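Local coordinates for protein dihydrodipicolinate synthase (PDB 3DZ1) that belongs to the DapA family of TIM-barrel lyases and may condense pyruvate with aspartate semialdehyde to give 4-hydroxy-tetrahydrodipicolinate, at residues 222-227 against 270-275; 14-19 against 36-41; 52-57 against 264-269; 30-35 against 71-76. One frame throughout, in Å; residues are numbered along the deposited sequence.

Contact 1. Residues 222-227 against 270-275; sequences FPDMLV and KKRGLL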
loop_
_atom_site.group_PDB
_atom_site.type_symbol
_atom_site.label_atom_id
_atom_site.label_comp_id
_atom_site.label_asym_id
_atom_site.label_seq_id
_atom_site.Cartn_x
_atom_site.Cartn_y
_atom_site.Cartn_z
ATOM N N PHE A 222 -22.606 -22.483 -5.096
ATOM C CA PHE A 222 -23.070 -23.851 -4.903
ATOM C C PHE A 222 -22.694 -24.288 -3.494
ATOM O O PHE A 222 -21.934 -25.238 -3.298
ATOM C CB PHE A 222 -22.465 -24.795 -5.941
ATOM C CG PHE A 222 -23.149 -24.729 -7.274
ATOM C CD1 PHE A 222 -24.314 -25.455 -7.508
ATOM C CD2 PHE A 222 -22.656 -23.907 -8.285
ATOM C CE1 PHE A 222 -24.980 -25.363 -8.731
ATOM C CE2 PHE A 222 -23.314 -23.809 -9.511
ATOM C CZ PHE A 222 -24.479 -24.538 -9.734
ATOM N N PRO A 223 -23.224 -23.585 -2.482
ATOM C CA PRO A 223 -22.905 -23.949 -1.101
ATOM C C PRO A 223 -23.397 -25.361 -0.830
ATOM O O PRO A 223 -22.836 -26.072 0.004
ATOM C CB PRO A 223 -23.646 -22.892 -0.285
ATOM C CG PRO A 223 -24.844 -22.598 -1.140
ATOM C CD PRO A 223 -24.247 -22.525 -2.524
ATOM N N ASP A 224 -24.444 -25.761 -1.550
ATOM C CA ASP A 224 -25.005 -27.091 -1.398
ATOM C C ASP A 224 -23.975 -28.168 -1.748
ATOM O O ASP A 224 -23.928 -29.223 -1.104
ATOM C CB ASP A 224 -26.289 -27.236 -2.247
ATOM C CG ASP A 224 -26.117 -26.779 -3.696
ATOM O OD1 ASP A 224 -25.456 -25.750 -3.942
ATOM O OD2 ASP A 224 -26.675 -27.441 -4.597
HETATM N N MSE A 225 -23.128 -27.900 -2.739
HETATM C CA MSE A 225 -22.116 -28.873 -3.123
HETATM C C MSE A 225 -20.898 -28.839 -2.200
HETATM O O MSE A 225 -20.241 -29.858 -2.005
HETATM C CB MSE A 225 -21.694 -28.662 -4.578
HETATM C CG MSE A 225 -22.811 -28.942 -5.580
HETATM SE SE MSE A 225 -23.544 -30.753 -5.467
HETATM C CE MSE A 225 -25.079 -30.393 -4.357
ATOM N N LEU A 226 -20.583 -27.679 -1.634
ATOM C CA LEU A 226 -19.455 -27.618 -0.716
ATOM C C LEU A 226 -19.845 -28.323 0.587
ATOM O O LEU A 226 -18.981 -28.797 1.330
ATOM C CB LEU A 226 -19.034 -26.167 -0.454
ATOM C CG LEU A 226 -18.476 -25.422 -1.674
ATOM C CD1 LEU A 226 -17.833 -24.117 -1.215
ATOM C CD2 LEU A 226 -17.444 -26.284 -2.399
ATOM N N VAL A 227 -21.150 -28.403 0.855
ATOM C CA VAL A 227 -21.637 -29.099 2.044
ATOM C C VAL A 227 -21.144 -30.544 1.924
ATOM O O VAL A 227 -20.664 -31.142 2.897
ATOM C CB VAL A 227 -23.196 -29.101 2.116
ATOM C CG1 VAL A 227 -23.675 -30.153 3.113
ATOM C CG2 VAL A 227 -23.708 -27.728 2.540
ATOM N N LYS A 270 -29.409 -16.191 -9.371
ATOM C CA LYS A 270 -30.647 -15.788 -10.032
ATOM C C LYS A 270 -31.060 -16.923 -10.965
ATOM O O LYS A 270 -32.223 -17.317 -11.015
ATOM C CB LYS A 270 -30.428 -14.506 -10.845
ATOM C CG LYS A 270 -31.657 -14.046 -11.620
ATOM C CD LYS A 270 -31.323 -12.877 -12.534
ATOM C CE LYS A 270 -32.491 -12.536 -13.449
ATOM N NZ LYS A 270 -32.083 -11.565 -14.510
ATOM N N LYS A 271 -30.084 -17.445 -11.699
ATOM C CA LYS A 271 -30.313 -18.540 -12.630
ATOM C C LYS A 271 -30.821 -19.770 -11.874
ATOM O O LYS A 271 -31.560 -20.589 -12.428
ATOM C CB LYS A 271 -29.010 -18.861 -13.367
ATOM C CG LYS A 271 -29.110 -19.980 -14.380
ATOM C CD LYS A 271 -27.771 -20.207 -15.084
ATOM C CE LYS A 271 -27.414 -19.052 -16.011
ATOM N NZ LYS A 271 -28.381 -18.948 -17.141
ATOM N N ARG A 272 -30.426 -19.897 -10.608
ATOM C CA ARG A 272 -30.867 -21.022 -9.794
ATOM C C ARG A 272 -32.243 -20.766 -9.174
ATOM O O ARG A 272 -32.771 -21.610 -8.449
ATOM C CB ARG A 272 -29.846 -21.325 -8.693
ATOM C CG ARG A 272 -28.501 -21.800 -9.219
ATOM C CD ARG A 272 -27.636 -22.374 -8.109
ATOM N NE ARG A 272 -28.152 -23.653 -7.628
ATOM C CZ ARG A 272 -27.631 -24.342 -6.616
ATOM N NH1 ARG A 272 -26.574 -23.877 -5.968
ATOM N NH2 ARG A 272 -28.171 -25.499 -6.254
ATOM N N GLY A 273 -32.808 -19.596 -9.461
ATOM C CA GLY A 273 -34.123 -19.254 -8.947
ATOM C C GLY A 273 -34.171 -18.744 -7.518
ATOM O O GLY A 273 -35.253 -18.660 -6.934
ATOM N N LEU A 274 -33.015 -18.394 -6.955
ATOM C CA LEU A 274 -32.949 -17.906 -5.581
ATOM C C LEU A 274 -33.078 -16.388 -5.492
ATOM O O LEU A 274 -33.602 -15.861 -4.511
ATOM C CB LEU A 274 -31.642 -18.370 -4.925
ATOM C CG LEU A 274 -31.460 -19.893 -4.919
ATOM C CD1 LEU A 274 -30.088 -20.257 -4.381
ATOM C CD2 LEU A 274 -32.560 -20.533 -4.086
ATOM N N LEU A 275 -32.589 -15.685 -6.508
ATOM C CA LEU A 275 -32.693 -14.228 -6.536
ATOM C C LEU A 275 -33.625 -13.820 -7.677
ATOM O O LEU A 275 -33.611 -14.443 -8.739
ATOM C CB LEU A 275 -31.318 -13.581 -6.761
ATOM C CG LEU A 275 -30.226 -13.749 -5.702
ATOM C CD1 LEU A 275 -28.989 -12.947 -6.115
ATOM C CD2 LEU A 275 -30.738 -13.273 -4.357
#
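Arg272 reaches from just beyond the end of helix 260-271 to Phe222 and Asp224 at the start of helix 223-234, linking two outer elements of a TIM barrel. Its own helix stops in a Schellman motif at Gly273, where a CB would be jammed against the preceding carbonyl oxygen, which calls for glycine. From Arg272 CB the chain runs on through CG, and Arg272 CD is the first atom to touch, 4.0 Å from Phe222 CE1. A bend at chi3 (70°) then turns the head across the ring: Arg272 NE lies 3.8 Å from Phe222 CE1, and Arg272 CZ comes to 3.5 Å from the same carbon, which sits over the centre of one guanidinium face. The two planes are only 23° apart, so the aromatic ring packs against the flat cation while the edge of the guanidinium still serves the acid. Arginine suits the place because a planar head can do both. Arg272 NH1 has a second acceptor in the carbonyl oxygen of Cys221. A leucine here would probably leave the Asp224 carboxylate without its cationic mate and the Phe222 ring without the flat group laid against it. The grip on Asp224 is end-on and two-pronged, each nitrogen arriving from above the carboxylate plane: Arg272 NH1 donates to Asp224 OD1 at 3.0 Å, nearly straight at 168°, and Arg272 NH2 donates to Asp224 OD2 at 3.0 Å.

Contact 2. Residues 14-19 against 36-41; sequences AIAPTP and DFYAEV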
loop_
_atom_site.group_PDB
_atom_site.type_symbol
_atom_site.label_atom_id
_atom_site.label_comp_id
_atom_site.label_asym_id
_atom_site.label_seq_id
_atom_site.Cartn_x
_atom_site.Cartn_y
_atom_site.Cartn_z
ATOM N N ALA A 14 -22.966 -20.382 4.886
ATOM C CA ALA A 14 -23.083 -19.660 3.627
ATOM C C ALA A 14 -22.966 -18.149 3.828
ATOM O O ALA A 14 -23.569 -17.592 4.734
ATOM C CB ALA A 14 -24.415 -19.998 2.961
ATOM N N ILE A 15 -22.170 -17.489 2.992
ATOM C CA ILE A 15 -22.038 -16.037 3.079
ATOM C C ILE A 15 -23.101 -15.500 2.133
ATOM O O ILE A 15 -23.008 -15.657 0.915
ATOM C CB ILE A 15 -20.657 -15.548 2.620
ATOM C CG1 ILE A 15 -19.562 -16.218 3.458
ATOM C CG2 ILE A 15 -20.579 -14.025 2.774
ATOM C CD1 ILE A 15 -18.149 -15.864 3.034
ATOM N N ALA A 16 -24.118 -14.869 2.705
ATOM C CA ALA A 16 -25.232 -14.350 1.930
ATOM C C ALA A 16 -25.075 -12.974 1.312
ATOM O O ALA A 16 -24.669 -12.017 1.971
ATOM C CB ALA A 16 -26.496 -14.365 2.789
ATOM N N PRO A 17 -25.387 -12.858 0.017
ATOM C CA PRO A 17 -25.281 -11.553 -0.628
ATOM C C PRO A 17 -26.562 -10.833 -0.202
ATOM O O PRO A 17 -27.475 -11.469 0.325
ATOM C CB PRO A 17 -25.299 -11.906 -2.111
ATOM C CG PRO A 17 -26.211 -13.093 -2.147
ATOM C CD PRO A 17 -25.723 -13.906 -0.964
ATOM N N THR A 18 -26.628 -9.521 -0.388
ATOM C CA THR A 18 -27.843 -8.796 -0.046
ATOM C C THR A 18 -28.611 -8.677 -1.357
ATOM O O THR A 18 -28.144 -8.033 -2.295
ATOM C CB THR A 18 -27.529 -7.394 0.519
ATOM O OG1 THR A 18 -26.868 -7.534 1.781
ATOM C CG2 THR A 18 -28.808 -6.587 0.714
ATOM N N PRO A 19 -29.784 -9.325 -1.452
ATOM C CA PRO A 19 -30.614 -9.293 -2.662
ATOM C C PRO A 19 -31.199 -7.916 -2.958
ATOM O O PRO A 19 -31.835 -7.316 -2.096
ATOM C CB PRO A 19 -31.717 -10.314 -2.358
ATOM C CG PRO A 19 -31.103 -11.214 -1.337
ATOM C CD PRO A 19 -30.365 -10.243 -0.458
ATOM N N ASP A 36 -34.079 -20.054 3.158
ATOM C CA ASP A 36 -34.721 -21.370 3.128
ATOM C C ASP A 36 -33.841 -22.354 2.378
ATOM O O ASP A 36 -33.735 -23.530 2.746
ATOM C CB ASP A 36 -36.086 -21.295 2.438
ATOM C CG ASP A 36 -37.085 -20.462 3.212
ATOM O OD1 ASP A 36 -36.911 -20.313 4.441
ATOM O OD2 ASP A 36 -38.052 -19.968 2.593
ATOM N N PHE A 37 -33.223 -21.861 1.310
ATOM C CA PHE A 37 -32.332 -22.659 0.483
ATOM C C PHE A 37 -31.152 -23.175 1.307
ATOM O O PHE A 37 -30.884 -24.380 1.345
ATOM C CB PHE A 37 -31.810 -21.818 -0.685
ATOM C CG PHE A 37 -30.756 -22.510 -1.500
ATOM C CD1 PHE A 37 -31.079 -23.608 -2.291
ATOM C CD2 PHE A 37 -29.433 -22.089 -1.444
ATOM C CE1 PHE A 37 -30.096 -24.281 -3.012
ATOM C CE2 PHE A 37 -28.444 -22.755 -2.163
ATOM C CZ PHE A 37 -28.776 -23.853 -2.947
ATOM N N TYR A 38 -30.441 -22.260 1.960
ATOM C CA TYR A 38 -29.290 -22.643 2.776
ATOM C C TYR A 38 -29.640 -23.719 3.804
ATOM O O TYR A 38 -28.872 -24.657 4.020
ATOM C CB TYR A 38 -28.717 -21.430 3.513
ATOM C CG TYR A 38 -28.236 -20.304 2.624
ATOM C CD1 TYR A 38 -27.492 -20.561 1.471
ATOM C CD2 TYR A 38 -28.476 -18.973 2.969
ATOM C CE1 TYR A 38 -26.995 -19.516 0.685
ATOM C CE2 TYR A 38 -27.988 -17.925 2.195
ATOM C CZ TYR A 38 -27.248 -18.201 1.057
ATOM O OH TYR A 38 -26.752 -17.161 0.305
ATOM N N ALA A 39 -30.790 -23.569 4.456
ATOM C CA ALA A 39 -31.215 -24.538 5.458
ATOM C C ALA A 39 -31.519 -25.872 4.791
ATOM O O ALA A 39 -31.099 -26.930 5.264
ATOM C CB ALA A 39 -32.450 -24.034 6.188
ATOM N N GLU A 40 -32.241 -25.806 3.679
ATOM C CA GLU A 40 -32.634 -26.996 2.933
ATOM C C GLU A 40 -31.459 -27.861 2.486
ATOM O O GLU A 40 -31.550 -29.092 2.495
ATOM C CB GLU A 40 -33.452 -26.583 1.707
ATOM C CG GLU A 40 -33.975 -27.734 0.874
ATOM C CD GLU A 40 -34.617 -27.255 -0.418
ATOM O OE1 GLU A 40 -33.912 -26.622 -1.238
ATOM O OE2 GLU A 40 -35.827 -27.504 -0.614
ATOM N N VAL A 41 -30.356 -27.226 2.100
ATOM C CA VAL A 41 -29.198 -27.976 1.618
ATOM C C VAL A 41 -28.171 -28.402 2.670
ATOM O O VAL A 41 -27.102 -28.909 2.325
ATOM C CB VAL A 41 -28.472 -27.206 0.483
ATOM C CG1 VAL A 41 -29.452 -26.913 -0.641
ATOM C CG2 VAL A 41 -27.850 -25.924 1.017
HETATM O O HOH W 1 -24.524 -17.587 -0.851
#
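One face of the Tyr38 ring carries the methyl group of Ala14, a CH-pi contact in which Ala14 CB stands 3.6 Å from the centroid of the Tyr38 ring and 19° off its normal. The methyl is shifted toward the CD1-CE1 side, so Ala14 CB is 3.5 Å from Tyr38 CD1. Ala16 CB comes in obliquely, 3.9 Å from Tyr38 CE2. At the phenolic end, Tyr38 OH is crowded by carbon, with Ala16 CA and Pro17 CD each 3.6 Å from it. Within the first beta-alpha-beta unit of the barrel, the ring thus fills the space between helix 28-40 and strand 11-15. Small alanines suit this side, since a bulkier side chain would probably meet the ring. Tyr38 CG stands anti to its carbonyl carbon (chi1 -60°), which sends the ring from the helix down to the strand. Val46 of the next strand also touches both Tyr38 and Ala16. Ile15 points its CB away from the helix, and its side chain comes about 4 Å from that of Met217, a predicted pyruvate-binding residue. A water donates to Ile15 O at 3.0 Å and lies 2.5 Å from Tyr38 OH, an unusually short distance, so this second bond is less certain. The buried hydroxyl among alkyl groups probably finds a polar partner in the water, and the tyrosine then serves two purposes, its ring as an apolar filler and its oxygen probably as a water-mediated tie to the strand backbone.

Contact 3. Residues 52-57 against 264-269; sequences LGEAPK and VRKYVL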
loop_
_atom_site.group_PDB
_atom_site.type_symbol
_atom_site.label_atom_id
_atom_site.label_comp_id
_atom_site.label_asym_id
_atom_site.label_seq_id
_atom_site.Cartn_x
_atom_site.Cartn_y
_atom_site.Cartn_z
ATOM N N LEU A 52 -19.148 -8.686 1.211
ATOM C CA LEU A 52 -19.852 -9.564 0.285
ATOM C C LEU A 52 -21.353 -9.311 0.240
ATOM O O LEU A 52 -22.011 -9.635 -0.751
ATOM C CB LEU A 52 -19.571 -11.030 0.621
ATOM C CG LEU A 52 -18.122 -11.482 0.391
ATOM C CD1 LEU A 52 -18.018 -12.984 0.604
ATOM C CD2 LEU A 52 -17.681 -11.133 -1.018
ATOM N N GLY A 53 -21.888 -8.732 1.311
ATOM C CA GLY A 53 -23.306 -8.420 1.360
ATOM C C GLY A 53 -23.527 -6.970 0.961
ATOM O O GLY A 53 -24.614 -6.419 1.144
ATOM N N GLU A 54 -22.480 -6.355 0.412
ATOM C CA GLU A 54 -22.521 -4.961 -0.029
ATOM C C GLU A 54 -22.991 -4.013 1.074
ATOM O O GLU A 54 -23.637 -2.999 0.803
ATOM C CB GLU A 54 -23.431 -4.825 -1.256
ATOM C CG GLU A 54 -22.976 -5.649 -2.455
ATOM C CD GLU A 54 -23.947 -5.576 -3.625
ATOM O OE1 GLU A 54 -23.990 -4.531 -4.314
ATOM O OE2 GLU A 54 -24.675 -6.567 -3.852
ATOM N N ALA A 55 -22.654 -4.340 2.318
ATOM C CA ALA A 55 -23.046 -3.510 3.453
ATOM C C ALA A 55 -22.591 -2.054 3.295
ATOM O O ALA A 55 -23.301 -1.130 3.692
ATOM C CB ALA A 55 -22.491 -4.089 4.744
ATOM N N PRO A 56 -21.396 -1.829 2.721
ATOM C CA PRO A 56 -20.949 -0.442 2.561
ATOM C C PRO A 56 -21.884 0.379 1.672
ATOM O O PRO A 56 -21.848 1.610 1.702
ATOM C CB PRO A 56 -19.561 -0.599 1.951
ATOM C CG PRO A 56 -19.081 -1.882 2.557
ATOM C CD PRO A 56 -20.298 -2.769 2.431
ATOM N N LYS A 57 -22.725 -0.308 0.897
ATOM C CA LYS A 57 -23.663 0.343 -0.021
ATOM C C LYS A 57 -25.056 0.555 0.573
ATOM O O LYS A 57 -25.958 1.049 -0.108
ATOM C CB LYS A 57 -23.800 -0.482 -1.306
ATOM C CG LYS A 57 -22.483 -0.806 -1.989
ATOM C CD LYS A 57 -22.721 -1.637 -3.242
ATOM C CE LYS A 57 -21.417 -2.051 -3.896
ATOM N NZ LYS A 57 -21.651 -2.931 -5.073
ATOM N N VAL A 264 -20.685 -12.705 -10.633
ATOM C CA VAL A 264 -20.810 -14.116 -10.973
ATOM C C VAL A 264 -21.783 -14.796 -10.016
ATOM O O VAL A 264 -22.673 -15.531 -10.445
ATOM C CB VAL A 264 -19.444 -14.838 -10.918
ATOM C CG1 VAL A 264 -19.633 -16.339 -11.134
ATOM C CG2 VAL A 264 -18.518 -14.274 -11.990
ATOM N N ARG A 265 -21.608 -14.539 -8.721
ATOM C CA ARG A 265 -22.470 -15.117 -7.687
ATOM C C ARG A 265 -23.937 -14.785 -7.905
ATOM O O ARG A 265 -24.788 -15.670 -7.934
ATOM C CB ARG A 265 -22.101 -14.586 -6.300
ATOM C CG ARG A 265 -20.777 -15.049 -5.743
ATOM C CD ARG A 265 -20.533 -14.388 -4.391
ATOM N NE ARG A 265 -19.247 -14.758 -3.813
ATOM C CZ ARG A 265 -18.069 -14.480 -4.361
ATOM N NH1 ARG A 265 -18.004 -13.827 -5.508
ATOM N NH2 ARG A 265 -16.950 -14.856 -3.757
ATOM N N LYS A 266 -24.232 -13.496 -8.019
ATOM C CA LYS A 266 -25.608 -13.062 -8.202
ATOM C C LYS A 266 -26.222 -13.549 -9.506
ATOM O O LYS A 266 -27.414 -13.855 -9.557
ATOM C CB LYS A 266 -25.694 -11.539 -8.084
ATOM C CG LYS A 266 -25.583 -11.061 -6.632
ATOM C CD LYS A 266 -25.980 -9.600 -6.479
ATOM C CE LYS A 266 -26.267 -9.267 -5.025
ATOM N NZ LYS A 266 -26.789 -7.883 -4.866
ATOM N N TYR A 267 -25.411 -13.632 -10.555
ATOM C CA TYR A 267 -25.892 -14.118 -11.842
ATOM C C TYR A 267 -26.347 -15.573 -11.694
ATOM O O TYR A 267 -27.433 -15.945 -12.135
ATOM C CB TYR A 267 -24.775 -14.029 -12.888
ATOM C CG TYR A 267 -25.091 -14.734 -14.190
ATOM C CD1 TYR A 267 -26.080 -14.253 -15.047
ATOM C CD2 TYR A 267 -24.413 -15.897 -14.557
ATOM C CE1 TYR A 267 -26.388 -14.915 -16.239
ATOM C CE2 TYR A 267 -24.711 -16.567 -15.744
ATOM C CZ TYR A 267 -25.700 -16.071 -16.579
ATOM O OH TYR A 267 -26.004 -16.732 -17.744
ATOM N N VAL A 268 -25.518 -16.396 -11.063
ATOM C CA VAL A 268 -25.849 -17.807 -10.881
ATOM C C VAL A 268 -27.005 -18.033 -9.902
ATOM O O VAL A 268 -27.893 -18.848 -10.160
ATOM C CB VAL A 268 -24.617 -18.610 -10.400
ATOM C CG1 VAL A 268 -25.005 -20.059 -10.151
ATOM C CG2 VAL A 268 -23.509 -18.541 -11.450
ATOM N N LEU A 269 -27.000 -17.312 -8.787
ATOM C CA LEU A 269 -28.063 -17.469 -7.799
ATOM C C LEU A 269 -29.417 -17.101 -8.402
ATOM O O LEU A 269 -30.450 -17.634 -7.997
ATOM C CB LEU A 269 -27.778 -16.606 -6.566
ATOM C CG LEU A 269 -26.582 -17.064 -5.725
ATOM C CD1 LEU A 269 -26.275 -16.033 -4.647
ATOM C CD2 LEU A 269 -26.891 -18.418 -5.101
#
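A buried salt-bridge network joins the loop after strand 45-48 to helix 260-271 of the barrel, and its central link runs from Glu54 to Lys266. The two side chains approach from opposite directions, both extended beyond CG, and Lys266 NZ donates to Glu54 OE2 at 2.7 Å. The ammonium meets that oxygen nearly in line with its C-O bond, while Lys266 CE lies 3.3 Å from Glu54 OE2. The other carboxylate oxygen turns back to its own loop: Lys57 NZ donates to Glu54 OE1 at 2.9 Å, from the anti side and 31° out of the carboxylate plane. Long side chains suit this separation of backbones, because each can carry its charge from backbone to buried centre. With a cation at each oxygen, the carboxylate is probably kept ionised and held against rotation. Lys266 NZ also donates to the carbonyl oxygens of Thr18 and Ala279, while Arg281 N adds a bond to Glu54 OE1. The network thus lies where the loop leading to helix 60-73, the segment that follows strand 11-15 and the chain beyond helix 260-271 come together, while Pro56 of the same loop packs on Pro86 of the second subunit.

Contact 4. Residues 30-35 against 71-76; sequences SIDRLT and IKRAKS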
loop_
_atom_site.group_PDB
_atom_site.type_symbol
_atom_site.label_atom_id
_atom_site.label_comp_id
_atom_site.label_asym_id
_atom_site.label_seq_id
_atom_site.Cartn_x
_atom_site.Cartn_y
_atom_site.Cartn_z
ATOM N N SER A 30 -36.450 -12.485 -1.703
ATOM C CA SER A 30 -35.257 -13.260 -2.032
ATOM C C SER A 30 -34.422 -13.573 -0.796
ATOM O O SER A 30 -33.761 -14.611 -0.735
ATOM C CB SER A 30 -34.412 -12.517 -3.067
ATOM O OG SER A 30 -35.012 -12.604 -4.349
ATOM N N ILE A 31 -34.437 -12.679 0.188
ATOM C CA ILE A 31 -33.693 -12.937 1.414
ATOM C C ILE A 31 -34.271 -14.197 2.059
ATOM O O ILE A 31 -33.529 -15.071 2.500
ATOM C CB ILE A 31 -33.790 -11.751 2.404
ATOM C CG1 ILE A 31 -32.959 -10.578 1.877
ATOM C CG2 ILE A 31 -33.298 -12.173 3.786
ATOM C CD1 ILE A 31 -33.044 -9.325 2.721
ATOM N N ASP A 32 -35.598 -14.305 2.084
ATOM C CA ASP A 32 -36.241 -15.476 2.675
ATOM C C ASP A 32 -35.965 -16.720 1.834
ATOM O O ASP A 32 -35.706 -17.798 2.364
ATOM C CB ASP A 32 -37.760 -15.277 2.787
ATOM C CG ASP A 32 -38.140 -14.052 3.601
ATOM O OD1 ASP A 32 -37.452 -13.745 4.598
ATOM O OD2 ASP A 32 -39.148 -13.404 3.248
ATOM N N ARG A 33 -36.032 -16.563 0.518
ATOM C CA ARG A 33 -35.796 -17.664 -0.405
ATOM C C ARG A 33 -34.368 -18.198 -0.256
ATOM O O ARG A 33 -34.144 -19.414 -0.244
ATOM C CB ARG A 33 -36.039 -17.182 -1.833
ATOM C CG ARG A 33 -36.007 -18.259 -2.893
ATOM C CD ARG A 33 -36.239 -17.624 -4.249
ATOM N NE ARG A 33 -37.513 -16.918 -4.295
ATOM C CZ ARG A 33 -37.691 -15.723 -4.851
ATOM N NH1 ARG A 33 -36.672 -15.081 -5.410
ATOM N NH2 ARG A 33 -38.896 -15.171 -4.855
ATOM N N LEU A 34 -33.404 -17.288 -0.155
ATOM C CA LEU A 34 -32.006 -17.677 0.020
ATOM C C LEU A 34 -31.838 -18.418 1.339
ATOM O O LEU A 34 -31.199 -19.466 1.396
ATOM C CB LEU A 34 -31.097 -16.443 0.031
ATOM C CG LEU A 34 -30.596 -15.909 -1.309
ATOM C CD1 LEU A 34 -29.799 -14.630 -1.087
ATOM C CD2 LEU A 34 -29.734 -16.971 -1.981
ATOM N N THR A 35 -32.420 -17.864 2.397
ATOM C CA THR A 35 -32.325 -18.465 3.719
ATOM C C THR A 35 -32.899 -19.876 3.749
ATOM O O THR A 35 -32.286 -20.787 4.311
ATOM C CB THR A 35 -33.053 -17.613 4.777
ATOM O OG1 THR A 35 -32.497 -16.292 4.794
ATOM C CG2 THR A 35 -32.895 -18.239 6.159
ATOM N N ILE A 71 -31.796 -13.067 10.287
ATOM C CA ILE A 71 -31.804 -13.661 11.615
ATOM C C ILE A 71 -33.153 -14.303 11.936
ATOM O O ILE A 71 -33.213 -15.446 12.396
ATOM C CB ILE A 71 -31.465 -12.609 12.698
ATOM C CG1 ILE A 71 -30.033 -12.106 12.499
ATOM C CG2 ILE A 71 -31.594 -13.222 14.086
ATOM C CD1 ILE A 71 -29.638 -10.975 13.426
ATOM N N LYS A 72 -34.233 -13.578 11.674
ATOM C CA LYS A 72 -35.569 -14.084 11.958
ATOM C C LYS A 72 -35.982 -15.266 11.086
ATOM O O LYS A 72 -36.753 -16.124 11.519
ATOM C CB LYS A 72 -36.592 -12.955 11.812
ATOM C CG LYS A 72 -36.353 -11.786 12.756
ATOM C CD LYS A 72 -36.386 -12.235 14.205
ATOM C CE LYS A 72 -36.212 -11.065 15.154
ATOM N NZ LYS A 72 -36.261 -11.515 16.571
ATOM N N ARG A 73 -35.461 -15.318 9.865
ATOM C CA ARG A 73 -35.804 -16.390 8.936
ATOM C C ARG A 73 -35.046 -17.694 9.198
ATOM O O ARG A 73 -35.613 -18.783 9.076
ATOM C CB ARG A 73 -35.548 -15.929 7.498
ATOM C CG ARG A 73 -36.067 -16.872 6.426
ATOM C CD ARG A 73 -37.577 -16.798 6.320
ATOM N NE ARG A 73 -38.098 -17.678 5.279
ATOM C CZ ARG A 73 -39.363 -17.681 4.872
ATOM N NH1 ARG A 73 -40.237 -16.848 5.419
ATOM N NH2 ARG A 73 -39.756 -18.517 3.922
ATOM N N ALA A 74 -33.770 -17.583 9.550
ATOM C CA ALA A 74 -32.939 -18.760 9.810
ATOM C C ALA A 74 -33.115 -19.292 11.230
ATOM O O ALA A 74 -32.163 -19.358 12.005
ATOM C CB ALA A 74 -31.473 -18.429 9.558
ATOM N N LYS A 75 -34.335 -19.692 11.559
ATOM C CA LYS A 75 -34.646 -20.200 12.891
ATOM C C LYS A 75 -33.820 -21.414 13.334
ATOM O O LYS A 75 -33.531 -21.567 14.521
ATOM C CB LYS A 75 -36.138 -20.540 12.968
ATOM C CG LYS A 75 -37.053 -19.381 12.588
ATOM C CD LYS A 75 -38.520 -19.789 12.620
ATOM C CE LYS A 75 -38.802 -20.952 11.672
ATOM N NZ LYS A 75 -40.237 -21.365 11.683
ATOM N N SER A 76 -33.436 -22.267 12.388
ATOM C CA SER A 76 -32.667 -23.470 12.709
ATOM C C SER A 76 -31.166 -23.362 12.443
ATOM O O SER A 76 -30.444 -24.357 12.540
ATOM C CB SER A 76 -33.217 -24.665 11.927
ATOM O OG SER A 76 -33.020 -24.484 10.532
HETATM O O HOH W 2 -39.783 -13.963 6.763
#
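Arg73 lays its guanidinium group over Asp32, with Asp32 CB 3.4 Å above the plane and over its centre. The closest pair of the two residues is Asp32 CB and Arg73 NE at 3.5 Å. Their side chains cross at about a right angle, and the carboxylate and guanidinium planes are stacked, 23° apart. No N-H points at the acid: Asp32 OD1 is 4.0 Å from Arg73 NE and well out of the guanidinium plane, an attraction of charges rather than a salt bridge. A water spans the pair, donating to Asp32 OD1 and accepting from Arg73 NH1, each at 3.2 Å. Nearer the backbone, Thr35 CG2 packs on Arg73 CG at 3.5 Å and on Ala74 CB at 3.7 Å. Ala74 is at the centre of an inverse gamma turn after helix 60-73, and its methyl suits the place by packing on both Thr35 CG2 and Val79 of strand 78-82. Thr35 is itself positioned by its hydroxyl, which donates to Ile31 O at 2.8 Å one helical turn back; with OG1 so engaged (chi1 -58°), the methyl faces the arginine. Farther out, Asp36 forms a salt bridge with Arg73 NH2, and Arg69 does the same for Asp32 OD2. With a serine in place of Arg73, the Asp36 carboxylate would probably lose the cation that pairs with it, and a gap would be likely to open over Asp32 CB and the Thr35 methyl. Two aspartates of helix 28-40 are thus set against two arginines of helix 60-73: the charges probably offset one another around the stack, while the arginine's aliphatic part supplies apolar packing.

In the fold
Contacts 2 and 3 are buried, whereas contacts 1 and 4 are partly buried at the outer helices. Helix 28-40 serves both contact 2, where it faces the barrel strand, and contact 4, where it faces the neighbouring helix; helix 260-271 likewise serves contacts 1 and 3. The chemistry follows place only in part. Contact 2 is mostly apolar and uses water for its polar end, but contact 3, equally buried, is a compact ionic network. In contacts 1 and 4 the flat guanidinium of an arginine does the work, bonded directly to the acid in the first and stacked over it in the second. Asp36 joins contact 2 to contact 4, and Thr18 joins contact 2 to contact 3.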